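Local coordinates for protein acetylene hydratase (Pelobacter acetylenicus, PDB 2E7Z) that catalyses the hydration of acetylene to acetaldehyde, using a tungsten bis(molybdopterin guanine dinucleotide) cofactor and one [4Fe-4S] cluster, at residues C13-E18 / N40-K45; I25-I30 / D457-R462. All coordinates share one frame; numbering follows the deposited sequence.

Interaction 1 (C13-E18 / N40-K45); sequences CVVEAE and NSICMK. With SF4 (iron/sulfur cluster), chain D; MGD (2-amino-5,6-dimercapto-7-methyl-3,7,8a,9-tetrahydro-8-oxa-1,3,9,10-tetraaza-anthracen-4-one guanosine dinucleotide), chain F.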
# COMPACT_ATOMS: atom_id res chain seq x y z
N CYS A 13 -5.53 -3.40 14.12
CA CYS A 13 -6.17 -3.32 15.43
C CYS A 13 -5.73 -4.51 16.28
O CYS A 13 -5.63 -5.63 15.79
CB CYS A 13 -7.68 -3.48 15.29
SG CYS A 13 -8.46 -2.33 14.12
N VAL A 14 -5.48 -4.26 17.57
CA VAL A 14 -5.24 -5.35 18.50
C VAL A 14 -6.57 -5.82 19.07
O VAL A 14 -7.33 -5.01 19.63
CB VAL A 14 -4.24 -4.96 19.59
CG1 VAL A 14 -3.97 -6.16 20.54
CG2 VAL A 14 -2.94 -4.47 18.95
N VAL A 15 -6.86 -7.11 18.89
CA VAL A 15 -8.12 -7.71 19.30
C VAL A 15 -7.84 -8.77 20.36
O VAL A 15 -6.69 -9.05 20.70
CB VAL A 15 -8.89 -8.32 18.07
CG1 VAL A 15 -9.21 -7.26 17.01
CG2 VAL A 15 -8.09 -9.45 17.42
N GLU A 16 -8.91 -9.35 20.89
CA GLU A 16 -8.77 -10.47 21.80
C GLU A 16 -9.31 -11.71 21.10
O GLU A 16 -10.24 -11.62 20.30
CB GLU A 16 -9.46 -10.20 23.14
CG GLU A 16 -8.58 -9.34 24.07
CD GLU A 16 -9.19 -9.12 25.45
OE1 GLU A 16 -10.43 -9.18 25.56
OE2 GLU A 16 -8.41 -8.88 26.42
N ALA A 17 -8.67 -12.85 21.36
CA ALA A 17 -9.12 -14.12 20.78
C ALA A 17 -9.12 -15.19 21.83
O ALA A 17 -8.29 -15.18 22.74
CB ALA A 17 -8.22 -14.54 19.63
N GLU A 18 -10.05 -16.12 21.67
CA GLU A 18 -10.13 -17.26 22.56
C GLU A 18 -10.65 -18.47 21.80
O GLU A 18 -11.60 -18.37 21.03
CB GLU A 18 -11.08 -16.95 23.71
CG GLU A 18 -11.02 -17.97 24.81
CD GLU A 18 -11.97 -17.66 25.95
OE1 GLU A 18 -12.91 -16.85 25.77
OE2 GLU A 18 -11.76 -18.24 27.04
N ASN A 40 -13.85 -0.99 21.32
CA ASN A 40 -14.82 -1.28 20.25
C ASN A 40 -14.20 -1.23 18.86
O ASN A 40 -14.88 -0.91 17.87
CB ASN A 40 -16.01 -0.32 20.36
CG ASN A 40 -16.48 -0.16 21.79
OD1 ASN A 40 -16.52 0.95 22.34
ND2 ASN A 40 -16.80 -1.29 22.41
N SER A 41 -12.92 -1.57 18.78
CA SER A 41 -12.23 -1.63 17.49
C SER A 41 -12.10 -3.07 16.98
O SER A 41 -11.06 -3.72 17.13
CB SER A 41 -10.88 -0.92 17.56
OG SER A 41 -11.00 0.46 17.92
N ILE A 42 -13.19 -3.57 16.40
CA ILE A 42 -13.16 -4.81 15.64
C ILE A 42 -14.23 -4.74 14.56
O ILE A 42 -15.29 -4.12 14.78
CB ILE A 42 -13.34 -6.07 16.52
CG1 ILE A 42 -12.86 -7.30 15.74
CG2 ILE A 42 -14.80 -6.22 17.00
CD1 ILE A 42 -12.74 -8.58 16.54
N CYS A 43 -13.98 -5.34 13.40
CA CYS A 43 -14.94 -5.29 12.28
C CYS A 43 -15.33 -6.70 11.85
O CYS A 43 -14.81 -7.67 12.38
CB CYS A 43 -14.34 -4.52 11.10
SG CYS A 43 -13.10 -5.50 10.19
N MET A 44 -16.27 -6.81 10.91
CA MET A 44 -16.76 -8.10 10.47
C MET A 44 -15.64 -8.98 9.90
O MET A 44 -15.71 -10.18 10.03
CB MET A 44 -17.91 -7.97 9.46
CG MET A 44 -17.53 -7.16 8.22
SD MET A 44 -18.90 -7.08 7.05
CE MET A 44 -20.09 -6.03 7.89
N LYS A 45 -14.62 -8.37 9.28
CA LYS A 45 -13.55 -9.18 8.69
C LYS A 45 -12.79 -9.93 9.77
O LYS A 45 -12.42 -11.09 9.58
CB LYS A 45 -12.59 -8.31 7.85
CG LYS A 45 -13.32 -7.64 6.69
CD LYS A 45 -12.41 -6.81 5.79
CE LYS A 45 -11.77 -5.63 6.50
NZ LYS A 45 -12.78 -4.67 7.04
FE1 SF4 D . -11.02 -4.89 10.97
FE2 SF4 D . -8.82 -6.29 11.62
FE3 SF4 D . -9.05 -3.70 12.37
FE4 SF4 D . -8.63 -4.32 9.80
S1 SF4 D . -7.17 -4.70 11.47
S2 SF4 D . -10.16 -2.77 10.61
S3 SF4 D . -9.81 -6.30 9.59
S4 SF4 D . -10.40 -5.44 13.08
PB MGD F . -11.66 3.73 -0.67
O1B MGD F . -12.68 3.10 0.24
O2B MGD F . -11.22 2.97 -1.89
O3B MGD F . -10.32 4.09 0.15
O3A MGD F . -9.16 3.56 2.28
PA MGD F . -10.15 4.65 1.64
O1A MGD F . -9.37 5.93 1.47
O2A MGD F . -11.42 4.66 2.47
O5' MGD F . -12.22 5.16 -1.15
C5' MGD F . -12.67 6.03 -0.12
C4' MGD F . -13.10 7.35 -0.73
O4' MGD F . -12.05 7.88 -1.55
C3' MGD F . -14.33 7.18 -1.62
O3' MGD F . -15.45 7.81 -1.00
C2' MGD F . -13.95 7.87 -2.92
O2' MGD F . -14.97 8.73 -3.44
C1' MGD F . -12.73 8.67 -2.51
N9 MGD F . -11.87 9.06 -3.64
C8 MGD F . -11.62 8.37 -4.77
N7 MGD F . -10.78 9.05 -5.60
C5 MGD F . -10.50 10.22 -4.98
C6 MGD F . -9.69 11.43 -5.27
O6 MGD F . -9.08 11.53 -6.35
N1 MGD F . -9.66 12.40 -4.35
C2 MGD F . -10.33 12.33 -3.18
N2 MGD F . -10.23 13.36 -2.31
N3 MGD F . -11.09 11.26 -2.85
C4 MGD F . -11.21 10.21 -3.69
C10 MGD F . -8.07 2.94 1.61
C11 MGD F . -7.58 1.90 2.62
O11 MGD F . -8.70 1.12 3.06
C12 MGD F . -6.48 1.01 2.08
S12 MGD F . -5.32 1.63 1.02
C13 MGD F . -6.40 -0.28 2.44
S13 MGD F . -5.08 -1.28 2.01
C14 MGD F . -7.49 -0.94 3.22
N15 MGD F . -8.37 -1.69 2.33
C16 MGD F . -9.55 -2.11 2.83
C17 MGD F . -10.36 -3.19 2.21
O17 MGD F . -9.98 -3.76 1.17
N18 MGD F . -11.52 -3.52 2.81
C19 MGD F . -11.97 -2.91 3.92
N19 MGD F . -13.14 -3.31 4.46
N20 MGD F . -11.29 -1.91 4.54
C21 MGD F . -10.11 -1.48 4.04
N22 MGD F . -9.44 -0.49 4.64
C23 MGD F . -8.29 0.12 3.99
O HOH W 1 -9.90 -4.45 19.52

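Interaction 2 (I25-I30 / D457-R462); sequences IQTKSI and DHWLER. With MGD (2-amino-5,6-dimercapto-7-methyl-3,7,8a,9-tetrahydro-8-oxa-1,3,9,10-tetraaza-anthracen-4-one guanosine dinucleotide), chain E.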
# COMPACT_ATOMS: atom_id res chain seq x y z
N ILE A 25 -12.34 -20.37 16.96
CA ILE A 25 -11.73 -19.21 17.58
C ILE A 25 -12.68 -18.03 17.53
O ILE A 25 -13.07 -17.58 16.44
CB ILE A 25 -10.37 -18.84 16.92
CG1 ILE A 25 -9.45 -20.05 16.94
CG2 ILE A 25 -9.77 -17.63 17.63
CD1 ILE A 25 -8.18 -19.89 16.12
N GLN A 26 -13.03 -17.51 18.70
CA GLN A 26 -13.84 -16.33 18.79
C GLN A 26 -12.93 -15.11 18.94
O GLN A 26 -12.06 -15.07 19.81
CB GLN A 26 -14.79 -16.43 19.98
CG GLN A 26 -15.54 -15.15 20.29
CD GLN A 26 -16.28 -15.22 21.61
OE1 GLN A 26 -17.49 -15.30 21.64
NE2 GLN A 26 -15.53 -15.23 22.71
N THR A 27 -13.13 -14.13 18.06
CA THR A 27 -12.41 -12.86 18.12
C THR A 27 -13.35 -11.73 18.54
O THR A 27 -14.52 -11.71 18.12
CB THR A 27 -11.78 -12.50 16.77
OG1 THR A 27 -12.76 -12.69 15.75
CG2 THR A 27 -10.56 -13.39 16.49
N LYS A 28 -12.87 -10.83 19.39
CA LYS A 28 -13.65 -9.69 19.85
C LYS A 28 -12.77 -8.47 20.11
O LYS A 28 -11.55 -8.58 20.18
CB LYS A 28 -14.46 -10.05 21.10
CG LYS A 28 -13.64 -10.38 22.32
CD LYS A 28 -14.54 -10.74 23.50
CE LYS A 28 -15.54 -11.84 23.14
NZ LYS A 28 -16.29 -12.35 24.34
N SER A 29 -13.38 -7.29 20.21
CA SER A 29 -12.63 -6.10 20.52
C SER A 29 -11.97 -6.28 21.87
O SER A 29 -12.52 -6.93 22.78
CB SER A 29 -13.50 -4.83 20.47
OG SER A 29 -14.54 -4.88 21.42
N ILE A 30 -10.75 -5.78 21.98
CA ILE A 30 -9.98 -5.97 23.20
C ILE A 30 -10.74 -5.36 24.39
O ILE A 30 -11.18 -4.21 24.35
CB ILE A 30 -8.54 -5.43 23.04
CG1 ILE A 30 -7.67 -5.88 24.22
CG2 ILE A 30 -8.53 -3.92 22.82
CD1 ILE A 30 -6.22 -5.98 23.86
N ASP A 457 0.76 -19.82 6.87
CA ASP A 457 0.03 -19.69 8.11
C ASP A 457 -0.90 -18.47 8.09
O ASP A 457 -0.87 -17.66 7.17
CB ASP A 457 0.94 -19.73 9.35
CG ASP A 457 1.92 -18.57 9.44
OD1 ASP A 457 1.86 -17.67 8.61
OD2 ASP A 457 2.71 -18.61 10.41
N HIS A 458 -1.75 -18.37 9.10
CA HIS A 458 -2.75 -17.34 9.23
C HIS A 458 -2.46 -16.53 10.51
O HIS A 458 -1.76 -16.99 11.43
CB HIS A 458 -4.12 -18.05 9.28
CG HIS A 458 -5.29 -17.14 9.45
ND1 HIS A 458 -5.69 -16.65 10.67
CD2 HIS A 458 -6.16 -16.63 8.53
CE1 HIS A 458 -6.75 -15.88 10.51
NE2 HIS A 458 -7.06 -15.85 9.22
N TRP A 459 -2.97 -15.30 10.57
CA TRP A 459 -2.67 -14.45 11.72
C TRP A 459 -3.13 -14.98 13.08
O TRP A 459 -2.64 -14.53 14.11
CB TRP A 459 -3.16 -13.01 11.48
CG TRP A 459 -4.64 -12.77 11.38
CD1 TRP A 459 -5.37 -12.67 10.23
CD2 TRP A 459 -5.53 -12.47 12.47
NE1 TRP A 459 -6.70 -12.37 10.55
CE2 TRP A 459 -6.81 -12.23 11.91
CE3 TRP A 459 -5.37 -12.37 13.86
CZ2 TRP A 459 -7.92 -11.91 12.71
CZ3 TRP A 459 -6.47 -12.03 14.63
CH2 TRP A 459 -7.71 -11.81 14.05
N LEU A 460 -4.08 -15.91 13.11
CA LEU A 460 -4.51 -16.54 14.37
C LEU A 460 -3.59 -17.71 14.74
O LEU A 460 -3.83 -18.40 15.73
CB LEU A 460 -5.99 -17.01 14.27
CG LEU A 460 -7.01 -15.86 14.31
CD1 LEU A 460 -8.39 -16.40 13.88
CD2 LEU A 460 -7.08 -15.25 15.71
N GLU A 461 -2.54 -17.93 13.93
CA GLU A 461 -1.66 -19.08 14.08
C GLU A 461 -0.21 -18.70 14.29
O GLU A 461 0.70 -19.55 14.14
CB GLU A 461 -1.75 -19.99 12.85
CG GLU A 461 -3.17 -20.47 12.51
CD GLU A 461 -3.25 -21.15 11.15
OE1 GLU A 461 -2.36 -20.92 10.28
OE2 GLU A 461 -4.22 -21.92 10.96
N ARG A 462 0.06 -17.44 14.64
CA ARG A 462 1.45 -17.01 14.71
C ARG A 462 1.70 -15.88 15.70
O ARG A 462 0.86 -15.00 15.86
CB ARG A 462 1.92 -16.57 13.31
CG ARG A 462 1.17 -15.33 12.74
CD ARG A 462 1.52 -15.15 11.27
NE ARG A 462 0.81 -14.03 10.66
CZ ARG A 462 0.30 -14.06 9.43
NH1 ARG A 462 -0.31 -12.99 8.93
NH2 ARG A 462 0.42 -15.16 8.67
PB MGD E . -4.00 -8.76 -2.66
O1B MGD E . -3.56 -8.34 -4.04
O2B MGD E . -5.44 -9.06 -2.40
O3B MGD E . -3.59 -7.66 -1.56
O3A MGD E . -2.12 -5.66 -1.95
PA MGD E . -2.17 -7.06 -1.13
O1A MGD E . -2.28 -6.83 0.35
O2A MGD E . -1.05 -7.88 -1.69
O5' MGD E . -3.11 -10.05 -2.29
C5' MGD E . -2.99 -10.43 -0.93
C4' MGD E . -2.84 -11.94 -0.92
O4' MGD E . -2.41 -12.31 0.39
C3' MGD E . -4.15 -12.69 -1.11
O3' MGD E . -4.02 -13.58 -2.22
C2' MGD E . -4.41 -13.44 0.21
O2' MGD E . -5.04 -14.73 0.10
C1' MGD E . -3.01 -13.58 0.74
N9 MGD E . -2.87 -13.66 2.21
C8 MGD E . -3.57 -12.97 3.15
N7 MGD E . -3.09 -13.23 4.37
C5 MGD E . -2.02 -14.03 4.22
C6 MGD E . -1.04 -14.68 5.08
O6 MGD E . -1.07 -14.52 6.32
N1 MGD E . -0.10 -15.41 4.46
C2 MGD E . -0.05 -15.67 3.16
N2 MGD E . 0.97 -16.44 2.67
N3 MGD E . -0.91 -15.12 2.31
C4 MGD E . -1.88 -14.31 2.80
C10 MGD E . -2.74 -4.52 -1.36
C11 MGD E . -2.24 -3.31 -2.12
O11 MGD E . -2.80 -3.43 -3.43
C12 MGD E . -2.70 -2.05 -1.44
S12 MGD E . -2.36 -1.84 0.22
C13 MGD E . -3.31 -1.07 -2.14
S13 MGD E . -3.96 0.31 -1.39
C14 MGD E . -3.50 -1.13 -3.63
N15 MGD E . -4.89 -1.33 -4.00
C16 MGD E . -5.08 -1.50 -5.34
C17 MGD E . -6.28 -1.07 -6.07
O17 MGD E . -7.21 -0.49 -5.46
N18 MGD E . -6.34 -1.31 -7.39
C19 MGD E . -5.34 -1.93 -8.08
N19 MGD E . -5.46 -2.15 -9.40
N20 MGD E . -4.23 -2.37 -7.47
C21 MGD E . -4.05 -2.18 -6.16
N22 MGD E . -2.93 -2.60 -5.57
C23 MGD E . -2.61 -2.25 -4.20

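Interaction 1 (C13-E18 / N40-K45)
A single water joins V14 to S41, donating one hydrogen to V14 O at 2.6 Å and the other to S41 O at 2.8 Å. It ties two backbone carbonyls, both acceptors, that could not bond each other directly. The same carbonyl of S41 also rests against carbon: C13 CB is 3.9 Å from S41 O. The apolar part of the contact is made by two side chains, V15 and I42. Branched aliphatic side chains suit this place, since their methyls pack together without needing polar partners. They cross at about a right angle, with V15 CG1 lying 3.8 Å from I42 CD1. The outstretched I42 puts CD1 there because its CG1 stands anti to the backbone N (chi1 -162°) and its chain stays extended beyond.

Each segment supplies one ligand to the iron-sulfur cluster, cysteine being suited by its thiolate: C13 SG binds FE3 at 2.3 Å, and C43 SG binds FE1 at the same length from the N-cap position of helix 44-47. Just beyond, K45 bends at its last two torsions, which brings CE close to cluster sulfur S3. Its NZ lies 2.9 Å from N19 of the pterin in MGD of chain F, and it donates a hydrogen bond to D605 O. This lysine therefore stands between cluster and pterin.

S41 OG turns to P38 O. Strand 14-19 runs in the middle of a three-stranded antiparallel sheet, flanked by strands 2-5 and 25-29, while helix 177-189 packs against C13, S41 and C43 through V177 and S178.

Interaction 2 (I25-I30 / D457-R462)
I25 and L460 reach toward each other tip to tip, with I25 CD1 4.1 Å from L460 CB, while the methyl CG2 of T27 comes 4.0 Å from L460 CD2. The same T27 CG2 approaches W459 CH2 obliquely, at the far corner of the indole. Threonine serves both needs here: with its CG2 anti to the carbonyl carbon, the methyl turns to the loop and OG1 is left to bond S46 O.

The loop is shaped by its own polar groups. L460 N donates to H458 ND1 at 3.0 Å, almost straight at 169°, although L460 N stands 24° out of the imidazole plane. E461 OE1 takes the N-H of H458, and its other oxygen meets R53 and R58. H458 CE1 lies over one face of the indole of W459, whose NE1 bonds S8.

R462 then extends from the loop, with W459 N over the centre of one face of its guanidinium. NH2 donates to O6 of the guanine of MGD in chain E at 2.9 Å and NH1 to the same oxygen at 3.1 Å, from the edge of the group. NH2 also forms a salt bridge with D457 OD1 at 2.9 Å, meeting the carboxylate from above its plane. A methionine here would probably leave O6 without these two donors and D457 OD1 without its charged mate. D457 and R462 both belong to the W-bis(molybdopterin guanine dinucleotide) site, and here they hold the guanine end of one of the paired dinucleotides that the DMSO reductase family uses.

The centres of the two interactions lie about 8 Å apart, and they share the antiparallel sheet in which strands 14-19 and 25-29 are neighbours. E16 N and K28 O, 2.8 Å apart, probably hydrogen-bond across that pair, and I42 CD1 packs on K28. Along the chain the segments alternate: 13-18, 25-30 and 40-45 come in quick succession near the N-terminus, whereas 457-462 arrives more than 400 residues later, from the loop following strand 452-455. Interaction 1 thus ties the N-terminal sheet to the cluster and one pterin, while interaction 2 joins that sheet to the guanine end of the other dinucleotide, which probably helps to hold the cluster and cofactor sites in a fixed relation.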